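Local coordinates for protein RNA-directed RNA polymerase (Infectious pancreatic necrosis virus, PDB 3ZED) that probably copies the viral RNA genome as an RNA-dependent RNA polymerase, and is thought to occur both free and covalently attached to the genomic RNA, at residues E614-V619 against S660-D665. Residues are numbered along the deposited sequence; the frame is centred on the assembly and turned at random.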
loop_
_atom_site.group_PDB
_atom_site.type_symbol
_atom_site.label_atom_id
_atom_site.label_comp_id
_atom_site.label_asym_id
_atom_site.label_seq_id
_atom_site.Cartn_x
_atom_site.Cartn_y
_atom_site.Cartn_z
ATOM N N GLU B 614 20.147 17.503 -2.444
ATOM C CA GLU B 614 19.097 18.410 -2.892
ATOM C C GLU B 614 17.723 17.973 -2.368
ATOM O O GLU B 614 16.953 18.826 -1.926
ATOM C CB GLU B 614 19.064 18.521 -4.433
ATOM C CG GLU B 614 20.255 19.230 -5.063
ATOM C CD GLU B 614 20.409 20.704 -4.740
ATOM O OE1 GLU B 614 20.881 21.033 -3.630
ATOM O OE2 GLU B 614 20.094 21.535 -5.615
ATOM N N ALA B 615 17.419 16.651 -2.399
ATOM C CA ALA B 615 16.135 16.108 -1.946
ATOM C C ALA B 615 15.949 16.292 -0.447
ATOM O O ALA B 615 14.868 16.712 -0.043
ATOM C CB ALA B 615 15.994 14.647 -2.325
ATOM N N ILE B 616 16.998 16.069 0.370
ATOM C CA ILE B 616 16.909 16.271 1.821
ATOM C C ILE B 616 16.593 17.786 2.125
ATOM O O ILE B 616 15.800 18.083 3.028
ATOM C CB ILE B 616 18.121 15.705 2.621
ATOM C CG1 ILE B 616 17.750 15.447 4.091
ATOM C CG2 ILE B 616 19.383 16.559 2.526
ATOM C CD1 ILE B 616 16.913 14.154 4.363
ATOM N N ARG B 617 17.135 18.704 1.310
ATOM C CA ARG B 617 16.857 20.136 1.438
ATOM C C ARG B 617 15.400 20.430 1.048
ATOM O O ARG B 617 14.694 21.064 1.825
ATOM C CB ARG B 617 17.819 20.958 0.573
ATOM C CG ARG B 617 19.272 20.908 1.028
ATOM C CD ARG B 617 20.202 21.513 -0.018
ATOM N NE ARG B 617 20.057 22.965 -0.060
ATOM C CZ ARG B 617 20.482 23.744 -1.048
ATOM N NH1 ARG B 617 21.064 23.216 -2.117
ATOM N NH2 ARG B 617 20.320 25.052 -0.982
ATOM N N LEU B 618 14.947 19.914 -0.112
ATOM C CA LEU B 618 13.603 20.104 -0.666
ATOM C C LEU B 618 12.471 19.690 0.259
ATOM O O LEU B 618 11.464 20.399 0.356
ATOM C CB LEU B 618 13.437 19.287 -1.951
ATOM C CG LEU B 618 13.895 19.858 -3.251
ATOM C CD1 LEU B 618 13.924 18.774 -4.294
ATOM C CD2 LEU B 618 12.967 20.930 -3.711
ATOM N N VAL B 619 12.591 18.511 0.860
ATOM C CA VAL B 619 11.527 17.952 1.687
ATOM C C VAL B 619 11.410 18.635 3.045
ATOM O O VAL B 619 10.401 18.430 3.709
ATOM C CB VAL B 619 11.638 16.411 1.833
ATOM C CG1 VAL B 619 11.411 15.753 0.479
ATOM C CG2 VAL B 619 12.974 15.989 2.463
ATOM N N SER B 660 15.579 8.895 -5.981
ATOM C CA SER B 660 15.366 9.356 -4.617
ATOM C C SER B 660 14.168 8.712 -3.950
ATOM O O SER B 660 13.180 8.444 -4.602
ATOM C CB SER B 660 15.213 10.878 -4.617
ATOM O OG SER B 660 15.028 11.406 -3.314
ATOM N N GLU B 661 14.247 8.509 -2.629
ATOM C CA GLU B 661 13.124 7.990 -1.825
ATOM C C GLU B 661 12.005 9.059 -1.723
ATOM O O GLU B 661 10.885 8.732 -1.372
ATOM C CB GLU B 661 13.598 7.560 -0.423
ATOM C CG GLU B 661 14.045 8.688 0.494
ATOM C CD GLU B 661 14.370 8.221 1.901
ATOM O OE1 GLU B 661 13.495 7.586 2.531
ATOM O OE2 GLU B 661 15.495 8.489 2.378
ATOM N N PHE B 662 12.339 10.334 -2.014
ATOM C CA PHE B 662 11.422 11.472 -1.975
ATOM C C PHE B 662 10.920 11.841 -3.368
ATOM O O PHE B 662 10.219 12.840 -3.505
ATOM C CB PHE B 662 12.113 12.687 -1.310
ATOM C CG PHE B 662 12.621 12.389 0.084
ATOM C CD1 PHE B 662 11.743 11.979 1.097
ATOM C CD2 PHE B 662 13.976 12.482 0.382
ATOM C CE1 PHE B 662 12.218 11.701 2.383
ATOM C CE2 PHE B 662 14.450 12.189 1.665
ATOM C CZ PHE B 662 13.569 11.795 2.652
ATOM N N GLY B 663 11.286 11.049 -4.377
ATOM C CA GLY B 663 10.930 11.253 -5.782
ATOM C C GLY B 663 9.445 11.237 -6.101
ATOM O O GLY B 663 8.974 12.044 -6.925
ATOM N N GLY B 664 8.716 10.349 -5.415
ATOM C CA GLY B 664 7.283 10.145 -5.569
ATOM C C GLY B 664 6.393 11.327 -5.240
ATOM O O GLY B 664 5.170 11.180 -5.248
ATOM N N ASP B 665 6.954 12.502 -4.982
ATOM C CA ASP B 665 6.132 13.671 -4.688
ATOM C C ASP B 665 6.269 14.752 -5.798
ATOM O O ASP B 665 5.295 15.067 -6.505
ATOM C CB ASP B 665 6.498 14.245 -3.301
ATOM C CG ASP B 665 6.215 13.329 -2.102
ATOM O OD1 ASP B 665 5.007 13.175 -1.731
ATOM O OD2 ASP B 665 7.203 12.830 -1.478
#
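Phe-662 lays its ring against one side of the helical segment 614-619, where Val-619, Ala-615 and Ile-616 receive it through apolar contacts. Val-619 makes the largest share of the helix side. Its CG2 sits over the centre of one ring face, 4.0 Å from the centroid and only 6° off the ring normal, a CH-pi contact, while CG1 packs at 3.6 Å against Phe-662 CG. The Phe-662 side chain leaves the backbone toward the helix, and chi1 of -57° sets CG anti to its own carbonyl carbon, where Val-619 CG1 meets it. The two side chains cross at about a right angle. One turn earlier, Ala-615 CB meets the ring at its edge, near the ring plane, 4.0 Å from Phe-662 CD2. Ile-616 reaches in obliquely with the end of its longer branch, CD1 lying 4.1 Å from Phe-662 CE2. The opposite face of the ring is covered from within its own segment by CG of Glu-661, so that the aromatic group is sandwiched between two aliphatic groups.

Polar interactions shape the loop rather than join it to the helix. Ser-660 to Gly-663 form a type I beta turn, and Ser-660 OG accepts a nearly straight bond from Phe-662 N (3.2 Å, 160°), an ST turn within it. The same OG rests 3.5 Å from Ala-615 CB. On the far side of the helix from the loop, Arg-617 NH1 makes a salt bridge to the syn lone pair of Glu-614 OE1; Glu-614 pairs further with Arg-639, Arg-617 with Glu-628.

Within the thumb domain, the contact joins helix 604-621 to the loop between helices 650-654 and 677-683, with Ser-586 of helix 580-588 and Leu-578 of strand 573-578 also packing against Phe-662.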